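Local atomic coordinates of plastocyanin (Adiantum capillus-veneris, PDB entry 1KDI), a protein that carries electrons from the cytochrome b6-f complex to P700 of photosystem I, using a single bound copper ion. Residues A[37-42]-A[58-63]; A[82-87]-A[94-99]. One frame throughout, in Å; residues are numbered along the deposited sequence.

Interaction 1. Residues A[37-42]-A[58-63]. With CU (copper (II) ion), chain B.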
loop_
_atom_site.group_PDB
_atom_site.type_symbol
_atom_site.label_atom_id
_atom_site.label_comp_id
_atom_site.label_asym_id
_atom_site.label_seq_id
_atom_site.Cartn_x
_atom_site.Cartn_y
_atom_site.Cartn_z
ATOM N N HIS A 37 1.772 7.561 -7.818
ATOM C CA HIS A 37 2.428 6.580 -6.953
ATOM C C HIS A 37 1.587 5.352 -7.039
ATOM O O HIS A 37 0.499 5.397 -7.584
ATOM C CB HIS A 37 2.451 6.976 -5.456
ATOM C CG HIS A 37 3.189 8.282 -5.104
ATOM N ND1 HIS A 37 4.500 8.312 -4.967
ATOM C CD2 HIS A 37 2.610 9.489 -4.849
ATOM C CE1 HIS A 37 4.772 9.568 -4.607
ATOM N NE2 HIS A 37 3.638 10.244 -4.543
ATOM N N ASN A 38 2.088 4.253 -6.546
ATOM C CA ASN A 38 1.192 3.109 -6.365
ATOM C C ASN A 38 1.566 2.324 -5.104
ATOM O O ASN A 38 2.428 2.758 -4.317
ATOM C CB ASN A 38 1.238 2.218 -7.617
ATOM C CG ASN A 38 2.430 1.332 -7.847
ATOM O OD1 ASN A 38 3.475 1.334 -7.197
ATOM N ND2 ASN A 38 2.261 0.541 -8.882
ATOM N N ILE A 39 0.873 1.204 -4.853
ATOM C CA ILE A 39 1.137 0.407 -3.666
ATOM C C ILE A 39 1.042 -1.075 -4.038
ATOM O O ILE A 39 0.086 -1.599 -4.598
ATOM C CB ILE A 39 0.137 0.889 -2.475
ATOM C CG1 ILE A 39 -0.510 -0.277 -1.828
ATOM C CG2 ILE A 39 -0.975 1.828 -2.933
ATOM C CD1 ILE A 39 0.439 -0.767 -0.796
ATOM N N VAL A 40 2.166 -1.674 -3.733
ATOM C CA VAL A 40 2.450 -3.066 -3.967
ATOM C C VAL A 40 2.940 -3.648 -2.642
ATOM O O VAL A 40 3.836 -3.081 -2.005
ATOM C CB VAL A 40 3.544 -3.143 -5.062
ATOM C CG1 VAL A 40 4.008 -4.559 -5.217
ATOM C CG2 VAL A 40 3.009 -2.594 -6.378
ATOM N N PHE A 41 2.390 -4.771 -2.175
ATOM C CA PHE A 41 2.878 -5.458 -0.985
ATOM C C PHE A 41 4.021 -6.397 -1.277
ATOM O O PHE A 41 4.069 -7.082 -2.316
ATOM C CB PHE A 41 1.761 -6.265 -0.342
ATOM C CG PHE A 41 0.796 -5.392 0.442
ATOM C CD1 PHE A 41 -0.258 -4.780 -0.185
ATOM C CD2 PHE A 41 1.011 -5.212 1.789
ATOM C CE1 PHE A 41 -1.108 -3.976 0.528
ATOM C CE2 PHE A 41 0.148 -4.405 2.495
ATOM C CZ PHE A 41 -0.903 -3.792 1.865
ATOM N N ASP A 42 4.947 -6.405 -0.327
ATOM C CA ASP A 42 6.025 -7.354 -0.311
ATOM C C ASP A 42 5.460 -8.702 0.123
ATOM O O ASP A 42 4.585 -8.777 0.984
ATOM C CB ASP A 42 7.057 -6.966 0.663
ATOM C CG ASP A 42 8.366 -6.770 -0.039
ATOM O OD1 ASP A 42 8.858 -7.719 -0.678
ATOM O OD2 ASP A 42 8.865 -5.643 0.051
ATOM N N ALA A 58 -4.146 -7.595 -2.920
ATOM C CA ALA A 58 -4.086 -6.321 -2.233
ATOM C C ALA A 58 -3.012 -5.387 -2.848
ATOM O O ALA A 58 -2.654 -4.352 -2.278
ATOM C CB ALA A 58 -3.779 -6.628 -0.762
ATOM N N SER A 59 -2.442 -5.731 -4.014
ATOM C CA SER A 59 -1.426 -4.925 -4.655
ATOM C C SER A 59 -1.937 -4.370 -5.965
ATOM O O SER A 59 -2.820 -4.949 -6.608
ATOM C CB SER A 59 -0.256 -5.738 -4.951
ATOM O OG SER A 59 0.354 -6.212 -3.786
ATOM N N MET A 60 -1.388 -3.201 -6.336
ATOM C CA MET A 60 -1.624 -2.576 -7.635
ATOM C C MET A 60 -0.702 -3.220 -8.669
ATOM O O MET A 60 0.404 -3.681 -8.372
ATOM C CB MET A 60 -1.302 -1.064 -7.652
ATOM C CG MET A 60 -2.513 -0.321 -7.169
ATOM S SD MET A 60 -2.241 1.442 -6.913
ATOM C CE MET A 60 -2.871 1.952 -8.485
ATOM N N ASP A 61 -1.107 -3.214 -9.926
ATOM C CA ASP A 61 -0.282 -3.753 -10.982
ATOM C C ASP A 61 0.902 -2.820 -11.214
ATOM O O ASP A 61 0.804 -1.618 -10.980
ATOM C CB ASP A 61 -1.237 -3.876 -12.188
ATOM C CG ASP A 61 -0.721 -4.355 -13.553
ATOM O OD1 ASP A 61 0.179 -5.199 -13.611
ATOM O OD2 ASP A 61 -1.253 -3.878 -14.567
ATOM N N GLU A 62 2.022 -3.347 -11.692
ATOM C CA GLU A 62 3.172 -2.570 -12.192
ATOM C C GLU A 62 2.809 -1.385 -13.090
ATOM O O GLU A 62 3.373 -0.302 -13.031
ATOM C CB GLU A 62 4.114 -3.486 -13.022
ATOM C CG GLU A 62 4.941 -2.897 -14.237
ATOM C CD GLU A 62 4.722 -3.487 -15.650
ATOM O OE1 GLU A 62 3.590 -3.524 -16.151
ATOM O OE2 GLU A 62 5.718 -3.902 -16.254
ATOM N N ASN A 63 1.899 -1.617 -14.009
ATOM C CA ASN A 63 1.561 -0.628 -14.987
ATOM C C ASN A 63 0.390 0.189 -14.500
ATOM O O ASN A 63 -0.417 0.667 -15.290
ATOM C CB ASN A 63 1.249 -1.377 -16.268
ATOM C CG ASN A 63 1.233 -0.495 -17.502
ATOM O OD1 ASN A 63 2.222 0.124 -17.877
ATOM N ND2 ASN A 63 0.153 -0.404 -18.235
HETATM CU CU CU B . 5.771 6.863 -5.258
HETATM O O HOH W 1 2.402 -8.202 -4.415
#
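The backbone N of Met60 donates a straight hydrogen bond to Ile39 O at 2.8 Å, where residues 38-41 and 58-62 meet with their directions 124° apart. A second bond comes from a side chain. Ser59 OG accepts the N-H of Phe41 at 3.0 Å. Its rotamer sets OG opposite the carbonyl carbon and beside its own backbone N (chi1 -64°), where the N-H of Phe41 meets it. OG has two more partners. It hydrogen-bonds to Leu55 O, near the end of helix 49-57, and it accepts a hydrogen bond from a water that also donates to Phe41 O. Without this hydroxyl, as with an alanine here, Phe41 N would probably lose its acceptor, and Leu55 O and the water a partner.

The Phe41 ring turns its edge to Ala58 and Ser59. Ala58 O lies in the ring plane, 3.2 Å from Phe41 CD1. This oxygen is buried with no hydrogen-bond partner in the model, and the weakly positive C-H edge of the ring faces it. The Ala58 methyl rests 4.0 Å from Phe41 CE1.

In the cupredoxin beta-sandwich, strand 40-41 is the outermost strand of its sheet. The chain leaving helix 49-57 runs beside the side of that strand away from strand 81-86.

Farther along, Met60 reaches inward with its chain bent at chi3. Its SD lies 3.6 Å from Asn38 CB, and the Met60 side chain crosses that of Ile39 at about a right angle. Val40 CG2 sits 3.5 Å from Met60 O. The Asn38 amide is fixed from both ends: OD1 accepts from Thr88 N, and ND2 donates to Asp64 O. Next to it, His37 points away from residues 58-63 and binds copper through ND1 at 1.9 Å.

Interaction 2. Residues A[82-87]-A[94-99]. With CU (copper (II) ion), chain B.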
loop_
_atom_site.group_PDB
_atom_site.type_symbol
_atom_site.label_atom_id
_atom_site.label_comp_id
_atom_site.label_asym_id
_atom_site.label_seq_id
_atom_site.Cartn_x
_atom_site.Cartn_y
_atom_site.Cartn_z
ATOM N N THR A 82 2.387 -8.768 10.069
ATOM C CA THR A 82 2.668 -7.401 9.650
ATOM C C THR A 82 3.262 -7.550 8.256
ATOM O O THR A 82 3.907 -8.565 7.922
ATOM C CB THR A 82 3.640 -6.678 10.642
ATOM O OG1 THR A 82 4.828 -7.442 10.689
ATOM C CG2 THR A 82 3.136 -6.606 12.079
ATOM N N TYR A 83 2.913 -6.597 7.390
ATOM C CA TYR A 83 3.253 -6.703 5.987
ATOM C C TYR A 83 3.887 -5.384 5.579
ATOM O O TYR A 83 3.464 -4.375 6.144
ATOM C CB TYR A 83 1.964 -6.974 5.240
ATOM C CG TYR A 83 1.237 -8.223 5.747
ATOM C CD1 TYR A 83 1.785 -9.479 5.493
ATOM C CD2 TYR A 83 0.065 -8.095 6.478
ATOM C CE1 TYR A 83 1.164 -10.607 5.972
ATOM C CE2 TYR A 83 -0.562 -9.221 6.967
ATOM C CZ TYR A 83 -0.008 -10.461 6.703
ATOM O OH TYR A 83 -0.658 -11.598 7.166
ATOM N N THR A 84 4.882 -5.393 4.670
ATOM C CA THR A 84 5.475 -4.168 4.152
ATOM C C THR A 84 4.891 -3.821 2.808
ATOM O O THR A 84 4.658 -4.698 1.990
ATOM C CB THR A 84 6.965 -4.316 3.994
ATOM O OG1 THR A 84 7.468 -4.538 5.297
ATOM C CG2 THR A 84 7.641 -3.053 3.431
ATOM N N PHE A 85 4.588 -2.569 2.537
ATOM C CA PHE A 85 4.179 -2.183 1.211
ATOM C C PHE A 85 5.083 -1.051 0.702
ATOM O O PHE A 85 5.792 -0.398 1.486
ATOM C CB PHE A 85 2.724 -1.781 1.235
ATOM C CG PHE A 85 2.296 -0.631 2.122
ATOM C CD1 PHE A 85 2.382 0.663 1.658
ATOM C CD2 PHE A 85 1.834 -0.908 3.398
ATOM C CE1 PHE A 85 2.005 1.703 2.483
ATOM C CE2 PHE A 85 1.461 0.137 4.209
ATOM C CZ PHE A 85 1.547 1.443 3.752
ATOM N N TYR A 86 5.176 -0.895 -0.619
ATOM C CA TYR A 86 6.046 0.127 -1.180
ATOM C C TYR A 86 5.445 0.645 -2.469
ATOM O O TYR A 86 4.446 0.124 -2.991
ATOM C CB TYR A 86 7.459 -0.453 -1.399
ATOM C CG TYR A 86 7.504 -1.566 -2.430
ATOM C CD1 TYR A 86 7.592 -1.293 -3.783
ATOM C CD2 TYR A 86 7.405 -2.872 -1.995
ATOM C CE1 TYR A 86 7.568 -2.314 -4.711
ATOM C CE2 TYR A 86 7.384 -3.900 -2.912
ATOM C CZ TYR A 86 7.463 -3.611 -4.248
ATOM O OH TYR A 86 7.413 -4.656 -5.138
ATOM N N CYS A 87 6.015 1.748 -2.929
ATOM C CA CYS A 87 5.547 2.339 -4.162
ATOM C C CYS A 87 6.525 1.828 -5.218
ATOM O O CYS A 87 7.724 1.971 -4.965
ATOM C CB CYS A 87 5.592 3.903 -4.034
ATOM S SG CYS A 87 5.419 4.720 -5.651
ATOM N N ASN A 94 12.910 4.907 -0.673
ATOM C CA ASN A 94 12.396 4.477 0.615
ATOM C C ASN A 94 10.974 4.889 0.891
ATOM O O ASN A 94 10.571 5.201 2.015
ATOM C CB ASN A 94 13.256 4.995 1.766
ATOM C CG ASN A 94 13.537 3.835 2.698
ATOM O OD1 ASN A 94 14.215 2.895 2.271
ATOM N ND2 ASN A 94 13.061 3.783 3.942
ATOM N N MET A 95 10.197 4.872 -0.190
ATOM C CA MET A 95 8.790 5.139 -0.088
ATOM C C MET A 95 8.092 3.785 0.189
ATOM O O MET A 95 7.750 2.973 -0.697
ATOM C CB MET A 95 8.333 5.795 -1.378
ATOM C CG MET A 95 6.873 6.091 -1.237
ATOM S SD MET A 95 6.127 7.217 -2.387
ATOM C CE MET A 95 4.481 7.361 -1.784
ATOM N N LYS A 96 7.926 3.561 1.498
ATOM C CA LYS A 96 7.355 2.332 2.020
ATOM C C LYS A 96 6.668 2.477 3.373
ATOM O O LYS A 96 6.947 3.427 4.109
ATOM C CB LYS A 96 8.434 1.307 2.146
ATOM C CG LYS A 96 9.542 1.581 3.119
ATOM C CD LYS A 96 10.254 0.249 3.058
ATOM C CE LYS A 96 11.292 0.117 4.141
ATOM N NZ LYS A 96 11.711 -1.274 4.136
ATOM N N GLY A 97 5.788 1.554 3.736
ATOM C CA GLY A 97 5.104 1.612 5.003
ATOM C C GLY A 97 4.829 0.199 5.490
ATOM O O GLY A 97 5.193 -0.770 4.799
ATOM N N THR A 98 4.229 0.044 6.678
ATOM C CA THR A 98 3.844 -1.281 7.194
ATOM C C THR A 98 2.366 -1.338 7.569
ATOM O O THR A 98 1.749 -0.340 7.949
ATOM C CB THR A 98 4.688 -1.689 8.427
ATOM O OG1 THR A 98 4.559 -0.694 9.427
ATOM C CG2 THR A 98 6.136 -1.826 8.080
ATOM N N LEU A 99 1.754 -2.495 7.400
ATOM C CA LEU A 99 0.361 -2.736 7.690
ATOM C C LEU A 99 0.399 -3.861 8.730
ATOM O O LEU A 99 0.960 -4.915 8.399
ATOM C CB LEU A 99 -0.375 -3.274 6.494
ATOM C CG LEU A 99 -1.866 -3.068 6.214
ATOM C CD1 LEU A 99 -2.493 -4.385 5.890
ATOM C CD2 LEU A 99 -2.566 -2.446 7.378
HETATM CU CU CU B . 5.771 6.863 -5.258
#
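Leu99 O takes the N-H of Tyr83 at 2.8 Å and, beside it, a CA-H...O contact from Thr82 CA at 3.3 Å. The return bond runs from Leu99 N to Tyr83 O. Phe85 and Gly97 form the next hydrogen-bonded pair, again with two backbone bonds. Between these pairs stand the non-hydrogen-bonded Thr84 and Thr98. Together they make an antiparallel beta hairpin of strands 81-86 and 96-101.

Phe85 and Gly97 are closely fitted. Phe85 CG sits between its backbone N and carbonyl carbon (chi1 60°), which lays the ring flat over Gly97. Gly97 CA makes a CH-pi contact with the ring, 4.0 Å from its centroid and 19° off the normal. The ring takes up space that a beta carbon would need, so the close fit depends on the missing side chain. Phe14 and Phe29 meet the Phe85 ring edge-to-face and extend this cluster into the core. On the other side of the sheet, Thr84, Thr98, Tyr86 and Lys96 point outward.

Toward the copper, the Cys87 N-H bonds to Met95 O at 3.1 Å. Cys87 SG binds the metal at 2.2 Å, being placed opposite its backbone N (chi1 166°). Met95 reaches in as an extended chain, with SD 2.9 Å from the copper and 3.7 Å from Cys87 CB. His37 and His90 complete the site. A short thiolate bond and a long thioether contact are the pattern of a type 1 blue copper centre, and the hairpin backbone ties both sulfur ligands together, which probably limits their movement when the copper changes oxidation state.

How the interactions relate
Both interactions involve the same sheet. Interaction 1 packs a loop against its outermost strand; interaction 2 pairs two of its strands. Strand 81-86 lies between its neighbours 40-41 and 96-101, and the backbone of Asp42 and Val40 joins that of Thr84 and Tyr86. Both contacts are partly buried. Interaction 2 is regular backbone pairing, with Phe85 on the core face and Thr84 and Lys96 on the outer one. Interaction 1 is irregular and runs from buried Phe41 and Met60 to exposed Asp61 and Glu62. Ile39 and Phe85 pack together between the two. Both include segments that end at the copper: 37-42 brings a histidine, while 82-87 and 94-99 bring the two sulfur ligands.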